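Local atomic coordinates of mandelate racemase/muconate lactonizing enzyme/Enolase superfamily (Rhodobacter sphaeroides, PDB entry 2HZG), a protein that belongs to the enolase superfamily, whose members join an N-terminal capping domain to a modified TIM barrel, in which acidic residues here hold a sodium ion. Residues A[5-11]-A[29-35]; A[67-71]-A[85-89]; A[128-134]-A[317-323]. All coordinates share one frame; numbering follows the deposited sequence. Where two conformers were deposited one is given.

Contact 1: A[5-11]-A[29-35]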
loop_
_atom_site.group_PDB
_atom_site.type_symbol
_atom_site.label_atom_id
_atom_site.label_comp_id
_atom_site.label_asym_id
_atom_site.label_seq_id
_atom_site.Cartn_x
_atom_site.Cartn_y
_atom_site.Cartn_z
ATOM N N ILE A 5 11.516 18.932 16.242
ATOM C CA ILE A 5 10.230 18.340 16.626
ATOM C C ILE A 5 10.356 17.715 18.004
ATOM O O ILE A 5 11.128 16.776 18.203
ATOM C CB ILE A 5 9.748 17.296 15.575
ATOM C CG1 ILE A 5 9.538 17.994 14.211
ATOM C CG2 ILE A 5 8.472 16.561 16.075
ATOM C CD1 ILE A 5 9.435 17.054 13.013
ATOM N N ASP A 6 9.600 18.245 18.965
ATOM C CA ASP A 6 9.618 17.826 20.370
ATOM C C ASP A 6 8.421 16.940 20.729
ATOM O O ASP A 6 8.443 16.226 21.715
ATOM C CB ASP A 6 9.589 19.062 21.298
ATOM C CG ASP A 6 10.635 20.117 20.932
ATOM O OD1 ASP A 6 11.846 19.812 20.944
ATOM O OD2 ASP A 6 10.248 21.272 20.655
ATOM N N ALA A 7 7.343 17.043 19.955
ATOM C CA ALA A 7 6.105 16.309 20.272
ATOM C C ALA A 7 5.308 16.043 19.004
ATOM O O ALA A 7 5.267 16.879 18.089
ATOM C CB ALA A 7 5.235 17.096 21.292
ATOM N N VAL A 8 4.683 14.876 18.948
ATOM C CA VAL A 8 3.731 14.571 17.881
ATOM C C VAL A 8 2.617 13.843 18.579
ATOM O O VAL A 8 2.800 12.698 19.030
ATOM C CB VAL A 8 4.309 13.666 16.762
ATOM C CG1 VAL A 8 3.258 13.437 15.646
ATOM C CG2 VAL A 8 5.605 14.236 16.185
ATOM N N ASP A 9 1.470 14.516 18.686
ATOM C CA ASP A 9 0.317 13.947 19.348
ATOM C C ASP A 9 -0.745 13.576 18.338
ATOM O O ASP A 9 -1.073 14.363 17.426
ATOM C CB ASP A 9 -0.254 14.905 20.403
ATOM C CG ASP A 9 0.721 15.126 21.540
ATOM O OD1 ASP A 9 1.139 14.119 22.159
ATOM O OD2 ASP A 9 1.110 16.289 21.766
ATOM N N LEU A 10 -1.265 12.368 18.532
ATOM C CA LEU A 10 -2.185 11.725 17.603
ATOM C C LEU A 10 -3.550 11.573 18.254
ATOM O O LEU A 10 -3.674 10.908 19.281
ATOM C CB LEU A 10 -1.641 10.344 17.232
ATOM C CG LEU A 10 -0.193 10.251 16.701
ATOM C CD1 LEU A 10 0.142 8.804 16.235
ATOM C CD2 LEU A 10 0.051 11.256 15.568
ATOM N N PHE A 11 -4.566 12.157 17.621
ATOM C CA PHE A 11 -5.926 12.193 18.139
ATOM C C PHE A 11 -6.853 11.372 17.256
ATOM O O PHE A 11 -7.142 11.756 16.132
ATOM C CB PHE A 11 -6.413 13.645 18.194
ATOM C CG PHE A 11 -5.632 14.504 19.149
ATOM C CD1 PHE A 11 -6.100 14.707 20.453
ATOM C CD2 PHE A 11 -4.426 15.094 18.755
ATOM C CE1 PHE A 11 -5.389 15.500 21.348
ATOM C CE2 PHE A 11 -3.697 15.889 19.648
ATOM C CZ PHE A 11 -4.184 16.087 20.952
ATOM N N LEU A 29 -8.019 10.897 11.994
ATOM C CA LEU A 29 -6.807 10.890 12.794
ATOM C C LEU A 29 -6.135 12.250 12.619
ATOM O O LEU A 29 -5.636 12.560 11.542
ATOM C CB LEU A 29 -5.859 9.736 12.428
ATOM C CG LEU A 29 -4.567 9.704 13.286
ATOM C CD1 LEU A 29 -4.836 9.433 14.768
ATOM C CD2 LEU A 29 -3.606 8.667 12.748
ATOM N N LEU A 30 -6.167 13.065 13.675
ATOM C CA LEU A 30 -5.541 14.384 13.638
ATOM C C LEU A 30 -4.147 14.313 14.256
ATOM O O LEU A 30 -3.883 13.503 15.136
ATOM C CB LEU A 30 -6.406 15.420 14.376
ATOM C CG LEU A 30 -7.807 15.755 13.834
ATOM C CD1 LEU A 30 -8.336 16.994 14.550
ATOM C CD2 LEU A 30 -7.800 16.012 12.326
ATOM N N VAL A 31 -3.258 15.164 13.774
ATOM C CA VAL A 31 -1.864 15.088 14.163
ATOM C C VAL A 31 -1.443 16.485 14.562
ATOM O O VAL A 31 -1.524 17.409 13.750
ATOM C CB VAL A 31 -0.945 14.619 12.986
ATOM C CG1 VAL A 31 0.513 14.588 13.432
ATOM C CG2 VAL A 31 -1.356 13.227 12.440
ATOM N N ARG A 32 -1.002 16.634 15.809
ATOM C CA ARG A 32 -0.469 17.916 16.259
ATOM C C ARG A 32 1.022 17.762 16.468
ATOM O O ARG A 32 1.452 16.969 17.310
ATOM C CB ARG A 32 -1.139 18.377 17.569
ATOM C CG ARG A 32 -0.681 19.780 18.025
ATOM C CD ARG A 32 -1.241 20.184 19.387
ATOM N NE ARG A 32 -0.897 19.227 20.432
ATOM C CZ ARG A 32 -1.635 18.983 21.514
ATOM N NH1 ARG A 32 -2.780 19.646 21.719
ATOM N NH2 ARG A 32 -1.225 18.069 22.392
ATOM N N VAL A 33 1.806 18.514 15.706
ATOM C CA VAL A 33 3.255 18.498 15.847
ATOM C C VAL A 33 3.670 19.762 16.618
ATOM O O VAL A 33 3.139 20.855 16.351
ATOM C CB VAL A 33 3.959 18.438 14.468
ATOM C CG1 VAL A 33 5.488 18.465 14.629
ATOM C CG2 VAL A 33 3.523 17.180 13.680
ATOM N N ALA A 34 4.579 19.602 17.578
ATOM C CA ALA A 34 5.155 20.732 18.312
ATOM C C ALA A 34 6.660 20.781 18.082
ATOM O O ALA A 34 7.349 19.767 18.216
ATOM C CB ALA A 34 4.851 20.632 19.832
ATOM N N ALA A 35 7.163 21.965 17.759
ATOM C CA ALA A 35 8.600 22.178 17.648
ATOM C C ALA A 35 8.908 23.482 18.371
ATOM O O ALA A 35 8.615 24.562 17.860
ATOM C CB ALA A 35 9.037 22.248 16.184
HETATM O O HOH W 1 1.837 18.100 19.988
#

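Contact 2: A[67-71]-A[85-89]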
loop_
_atom_site.group_PDB
_atom_site.type_symbol
_atom_site.label_atom_id
_atom_site.label_comp_id
_atom_site.label_asym_id
_atom_site.label_seq_id
_atom_site.Cartn_x
_atom_site.Cartn_y
_atom_site.Cartn_z
ATOM N N VAL A 67 7.117 5.034 12.455
ATOM C CA VAL A 67 7.259 6.353 11.849
ATOM C C VAL A 67 7.921 7.379 12.802
ATOM O O VAL A 67 8.710 8.210 12.357
ATOM C CB VAL A 67 5.920 6.863 11.254
ATOM C CG1 VAL A 67 6.036 8.340 10.772
ATOM C CG2 VAL A 67 5.488 5.949 10.111
ATOM N N SER A 68 7.614 7.295 14.097
ATOM C CA SER A 68 8.139 8.231 15.107
ATOM C C SER A 68 9.668 8.328 15.147
ATOM O O SER A 68 10.214 9.374 15.501
ATOM C CB SER A 68 7.649 7.835 16.494
ATOM O OG SER A 68 8.191 6.583 16.863
ATOM N N ASP A 69 10.343 7.228 14.818
ATOM C CA ASP A 69 11.825 7.182 14.768
ATOM C C ASP A 69 12.425 8.172 13.782
ATOM O O ASP A 69 13.556 8.619 13.958
ATOM C CB ASP A 69 12.313 5.775 14.382
ATOM C CG ASP A 69 12.389 4.818 15.565
ATOM O OD1 ASP A 69 12.012 5.185 16.695
ATOM O OD2 ASP A 69 12.823 3.665 15.347
ATOM N N SER A 70 11.681 8.476 12.720
ATOM C CA SER A 70 12.155 9.373 11.672
ATOM C C SER A 70 11.626 10.795 11.810
ATOM O O SER A 70 11.891 11.641 10.953
ATOM C CB SER A 70 11.739 8.823 10.300
ATOM O OG SER A 70 12.351 7.565 10.063
ATOM N N VAL A 71 10.843 11.038 12.857
ATOM C CA VAL A 71 10.136 12.300 13.014
ATOM C C VAL A 71 10.509 13.011 14.338
ATOM O O VAL A 71 10.948 14.166 14.322
ATOM C CB VAL A 71 8.584 12.112 12.893
ATOM C CG1 VAL A 71 7.853 13.452 13.103
ATOM C CG2 VAL A 71 8.194 11.506 11.533
ATOM N N ILE A 85 12.650 14.858 6.102
ATOM C CA ILE A 85 11.976 14.008 7.058
ATOM C C ILE A 85 11.096 12.958 6.365
ATOM O O ILE A 85 11.090 11.775 6.759
ATOM C CB ILE A 85 11.164 14.852 8.086
ATOM C CG1 ILE A 85 12.136 15.598 9.026
ATOM C CG2 ILE A 85 10.186 13.956 8.885
ATOM C CD1 ILE A 85 11.492 16.732 9.878
ATOM N N ALA A 86 10.332 13.396 5.361
ATOM C CA ALA A 86 9.498 12.477 4.560
ATOM C C ALA A 86 10.319 11.370 3.870
ATOM O O ALA A 86 9.922 10.207 3.868
ATOM C CB ALA A 86 8.687 13.265 3.523
ATOM N N ALA A 87 11.456 11.734 3.278
ATOM C CA ALA A 87 12.388 10.737 2.701
ATOM C C ALA A 87 12.924 9.756 3.754
ATOM O O ALA A 87 13.073 8.569 3.479
ATOM C CB ALA A 87 13.538 11.434 1.970
ATOM N N LEU A 88 13.196 10.257 4.959
ATOM C CA LEU A 88 13.663 9.418 6.073
ATOM C C LEU A 88 12.607 8.376 6.470
ATOM O O LEU A 88 12.913 7.200 6.628
ATOM C CB LEU A 88 14.045 10.277 7.297
ATOM C CG LEU A 88 14.955 9.643 8.363
ATOM C CD1 LEU A 88 16.252 9.042 7.783
ATOM C CD2 LEU A 88 15.314 10.694 9.413
ATOM N N VAL A 89 11.363 8.820 6.632
ATOM C CA VAL A 89 10.242 7.888 6.868
ATOM C C VAL A 89 10.156 6.884 5.731
ATOM O O VAL A 89 10.025 5.701 5.987
ATOM C CB VAL A 89 8.894 8.631 7.031
ATOM C CG1 VAL A 89 7.708 7.630 7.043
ATOM C CG2 VAL A 89 8.903 9.520 8.287
#

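Contact 3: A[128-134]-A[317-323]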
loop_
_atom_site.group_PDB
_atom_site.type_symbol
_atom_site.label_atom_id
_atom_site.label_comp_id
_atom_site.label_asym_id
_atom_site.label_seq_id
_atom_site.Cartn_x
_atom_site.Cartn_y
_atom_site.Cartn_z
ATOM N N TYR A 128 4.196 28.516 -4.684
ATOM C CA TYR A 128 3.236 29.248 -5.506
ATOM C C TYR A 128 3.269 30.741 -5.170
ATOM O O TYR A 128 3.519 31.114 -4.027
ATOM C CB TYR A 128 1.825 28.675 -5.359
ATOM C CG TYR A 128 1.608 27.334 -6.055
ATOM C CD1 TYR A 128 1.892 27.170 -7.423
ATOM C CD2 TYR A 128 1.082 26.241 -5.352
ATOM C CE1 TYR A 128 1.675 25.955 -8.069
ATOM C CE2 TYR A 128 0.861 25.005 -5.999
ATOM C CZ TYR A 128 1.153 24.876 -7.354
ATOM O OH TYR A 128 0.944 23.670 -7.985
ATOM N N SER A 129 3.026 31.583 -6.171
ATOM C CA SER A 129 3.048 33.034 -5.969
ATOM C C SER A 129 1.673 33.581 -5.596
ATOM O O SER A 129 1.559 34.700 -5.082
ATOM C CB SER A 129 3.594 33.761 -7.212
ATOM O OG SER A 129 2.674 33.725 -8.291
ATOM N N ALA A 130 0.637 32.781 -5.849
ATOM C CA ALA A 130 -0.741 33.193 -5.611
ATOM C C ALA A 130 -1.605 31.971 -5.284
ATOM O O ALA A 130 -1.241 30.844 -5.636
ATOM C CB ALA A 130 -1.289 33.932 -6.843
ATOM N N SER A 131 -2.720 32.214 -4.588
ATOM C CA SER A 131 -3.764 31.217 -4.376
ATOM C C SER A 131 -5.026 31.641 -5.135
ATOM O O SER A 131 -5.719 32.595 -4.762
ATOM C CB SER A 131 -4.061 31.046 -2.898
ATOM O OG SER A 131 -5.137 30.158 -2.686
ATOM N N HIS A 132 -5.307 30.915 -6.207
ATOM C CA HIS A 132 -6.390 31.261 -7.126
ATOM C C HIS A 132 -7.718 30.632 -6.731
ATOM O O HIS A 132 -7.759 29.545 -6.129
ATOM C CB HIS A 132 -5.998 30.828 -8.547
ATOM C CG HIS A 132 -4.782 31.528 -9.072
ATOM N ND1 HIS A 132 -4.782 32.865 -9.411
ATOM C CD2 HIS A 132 -3.533 31.075 -9.333
ATOM C CE1 HIS A 132 -3.580 33.210 -9.842
ATOM N NE2 HIS A 132 -2.805 32.140 -9.812
ATOM N N GLY A 133 -8.801 31.319 -7.093
ATOM C CA GLY A 133 -10.147 30.852 -6.823
ATOM C C GLY A 133 -10.487 29.563 -7.545
ATOM O O GLY A 133 -10.168 29.380 -8.727
ATOM N N LYS A 134 -11.091 28.650 -6.802
ATOM C CA LYS A 134 -11.555 27.387 -7.358
ATOM C C LYS A 134 -13.064 27.329 -7.255
ATOM O O LYS A 134 -13.650 27.783 -6.277
ATOM C CB LYS A 134 -10.955 26.194 -6.604
ATOM C CG LYS A 134 -9.448 26.280 -6.375
ATOM C CD LYS A 134 -8.683 26.074 -7.674
ATOM C CE LYS A 134 -7.192 26.112 -7.429
ATOM N NZ LYS A 134 -6.503 26.292 -8.715
ATOM N N GLN A 317 -3.881 23.207 -1.330
ATOM C CA GLN A 317 -2.520 23.770 -1.396
ATOM C C GLN A 317 -1.751 23.376 -2.674
ATOM O O GLN A 317 -1.198 24.244 -3.336
ATOM C CB GLN A 317 -1.677 23.427 -0.154
ATOM C CG GLN A 317 -2.293 23.769 1.219
ATOM C CD GLN A 317 -2.485 25.265 1.451
ATOM O OE1 GLN A 317 -1.763 26.105 0.882
ATOM N NE2 GLN A 317 -3.468 25.604 2.272
ATOM N N PRO A 318 -1.729 22.074 -3.044
ATOM C CA PRO A 318 -0.867 21.675 -4.172
ATOM C C PRO A 318 -1.241 22.219 -5.552
ATOM O O PRO A 318 -0.445 22.087 -6.493
ATOM C CB PRO A 318 -0.999 20.148 -4.177
ATOM C CG PRO A 318 -1.481 19.810 -2.777
ATOM C CD PRO A 318 -2.419 20.900 -2.477
ATOM N N PHE A 319 -2.435 22.788 -5.699
ATOM C CA PHE A 319 -2.795 23.397 -6.976
ATOM C C PHE A 319 -3.306 24.825 -6.826
ATOM O O PHE A 319 -3.924 25.361 -7.743
ATOM C CB PHE A 319 -3.718 22.485 -7.844
ATOM C CG PHE A 319 -5.183 22.358 -7.380
ATOM C CD1 PHE A 319 -6.228 22.685 -8.262
ATOM C CD2 PHE A 319 -5.519 21.818 -6.127
ATOM C CE1 PHE A 319 -7.560 22.519 -7.903
ATOM C CE2 PHE A 319 -6.842 21.666 -5.742
ATOM C CZ PHE A 319 -7.887 22.014 -6.639
ATOM N N ALA A 320 -3.000 25.444 -5.679
ATOM C CA ALA A 320 -3.419 26.816 -5.381
ATOM C C ALA A 320 -2.971 27.780 -6.483
ATOM O O ALA A 320 -3.726 28.642 -6.915
ATOM C CB ALA A 320 -2.856 27.267 -4.031
ATOM N N GLY A 321 -1.731 27.626 -6.937
ATOM C CA GLY A 321 -1.161 28.552 -7.910
ATOM C C GLY A 321 -1.410 28.183 -9.351
ATOM O O GLY A 321 -0.931 28.874 -10.245
ATOM N N LEU A 322 -2.162 27.106 -9.586
ATOM C CA LEU A 322 -2.520 26.708 -10.947
ATOM C C LEU A 322 -3.892 27.262 -11.333
ATOM O O LEU A 322 -4.939 26.642 -11.091
ATOM C CB LEU A 322 -2.473 25.185 -11.102
ATOM C CG LEU A 322 -1.167 24.496 -10.712
ATOM C CD1 LEU A 322 -1.309 23.000 -11.004
ATOM C CD2 LEU A 322 0.043 25.090 -11.449
ATOM N N GLU A 323 -3.876 28.459 -11.918
ATOM C CA GLU A 323 -5.088 29.206 -12.131
ATOM C C GLU A 323 -6.131 28.482 -12.977
ATOM O O GLU A 323 -7.319 28.568 -12.672
ATOM C CB GLU A 323 -4.773 30.567 -12.734
ATOM C CG GLU A 323 -6.006 31.468 -12.799
ATOM C CD GLU A 323 -5.685 32.895 -13.205
ATOM O OE1 GLU A 323 -4.500 33.202 -13.494
ATOM O OE2 GLU A 323 -6.629 33.707 -13.223
HETATM O O HOH W 2 -0.083 31.814 -10.257
HETATM O O HOH W 3 -7.754 28.472 -10.061
#

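Contact 1: A[5-11]-A[29-35]
Arg32 extends along Asp9 of the adjacent antiparallel strand, and its NH2 donates to Asp9 OD2 at 3.0 Å in a salt bridge. The nearly straight bond leaves in the guanidinium plane yet meets Asp9 OD2 from above the carboxylate plane, and the two flat groups stand almost perpendicular. A water strengthens the pair: it donates to Asp9 OD2 and to the carbonyl oxygen of Arg32 while accepting from Arg32 NE. Arg32 sets out with CG anti to the backbone N (chi1 -176°), then bends at chi3, which turns the guanidinium back over strand 5-11. There Phe11 CZ lies 3.8 Å from Arg32 NH2, over one guanidinium face near its rim; the phenyl presents its edge, with the planes 80° apart. Trp41 of strand 38-44 meets this phenyl and touches Arg32. On the same side, Ala7 CB and Ala34 CB meet at 3.8 Å.

The other face is wholly apolar. Val8 CG1 touches Val31 CG1 at 3.7 Å, Leu10 CD2 lies against both methyls of Val31, and Ile5 CG2 reaches Val33 CG1. Branched aliphatic residues suit this side, which packs on Phe55 of helix 48-56 and Met102 of helix 99-118.

Backbone bonds fix the register. Asp9 and Arg32 form a hydrogen-bonded pair, with Arg32 N 2.8 Å from Asp9 O, and Phe11 pairs likewise with Leu30. Near the start of segment 5-11 comes a classic beta bulge: Asp6 N and Ala7 N both donate to Ala34 O.

The capping-domain sheet is thus apolar under its helices, while its other face carries an ion pair at the partly exposed Asp9 and Arg32; as Asp9 OD2 takes both NH2 and the water that holds NE, the guanidinium orientation is probably fixed.

Contact 2: A[67-71]-A[85-89]
Ser70 holds OG beside its own backbone N and anti to the carbonyl carbon (chi1 -63°), which lays the hydroxyl along Leu88 and leaves CB pressed on Val89. Val89, with CG1 anti to its backbone N (chi1 171°), turns CG2 toward Ser70, Val67 and Val71. That single methyl does much of the work: Val89 CG2 lies 3.5 Å from Ser70 CB, 3.9 Å from Val71 CG2 and 4.0 Å from Val67 CG1. Ile85, one helical turn earlier, brings its CG2 branch to 3.5 Å from Ser70 O, and the same methyl meets Val71 CG2, the two side chains crossing at about a right angle. Leu88 closes the other flank, its CG 3.7 Å from Ser70 OG.

A short side chain suits position 70, where the two backbones come close: the CA atoms of Ser70 and Val89 are 5.4 Å apart. Its hydroxyl also lies near Leu88 O, but that approach is long and at most weak; the firmer partner is Asn92 ND2, farther along helix 79-92. The 3-10 turn that carries Ser70 is braced internally by Ser70 N, 3.0 Å from Val67 O, and by Val71 N bonded to Ser68 O. Backbone bonds of Val67 with Ala54 and of Ser68 with Phe55 tie it to helix 48-56.

Val67, Val71 and Val89 also reach helix 99-118, where Ile106 and Leu103 receive them, and Ile85 and Val71 touch Ile5 of strand 5-14. The union of turn and helix thus rests chiefly on dispersion between compact branched side chains in a buried setting; the one polar side-chain group among them, Ser70 OG, is bonded by Asn92 ND2, which probably eases its burial.

Contact 3: A[128-134]-A[317-323]
Two irregular segments meet here, and the type I beta turn from Phe319 to Leu322 offers Ala320 O to His132 N in an almost straight 2.9 Å bond (174°). Tyr128 lies flat against this turn: Gly321 CA packs over one ring face, 3.4 Å from Tyr128 CD1, and glycine suits the spot because its backbone can approach the ring so closely. At the far end of the ring, Tyr128 OH donates to Pro318 O at 2.6 Å, arriving from above the carbonyl plane, while Leu322 CG packs 3.5 Å from that same OH.

Farther along, His132 stacks on Glu323. Glu323 CB sits over the centre of the imidazole in a CH-pi contact, and the carboxylate plane lies only 6° from that of the ring; a water joins His132 NE2 to Gly321 O. Lys134 bends at chi2 (-72°) and passes over a face of the Phe319 ring, Lys134 CE lying 3.6 Å from Phe319 CE1, to deliver NZ to Phe319 O at 2.9 Å. Leu322 N reaches that oxygen from the opposite face of its plane, so Phe319 O is held by two donors. NZ also donates to Asp325 O and to a water shared with Gly133 O and Glu323 O.

Outward, Lys288 of helix 284-297 makes a cation-pi contact with Tyr128, Trp123 of helix 122-125 touches Ser131 and Ala320, and Tyr301 of strand 300-303 meets Phe319. The two segments lead into strands 135-141 and 327-331, neighbours in the parallel barrel sheet.

The three contacts follow one another along the chain, but the third spans most of the barrel domain, its segments being 183 residues apart. Contacts 1 and 2 belong to the capping domain, their centres 13 Å apart, and they form one core: Ile5 CD1 meets Ile85 CD1 at 3.8 Å, and Val8 packs on Val71. Helix 99-118 lies against both. Contact 3 is about 27 Å from contact 1 and 28 Å from contact 2, centre to centre, and touches neither. It joins the approaches to the first and last barrel strands in chain order, 135-141 and 327-331, which lie side by side as the barrel closes. The set thus samples both halves of the enolase-superfamily architecture.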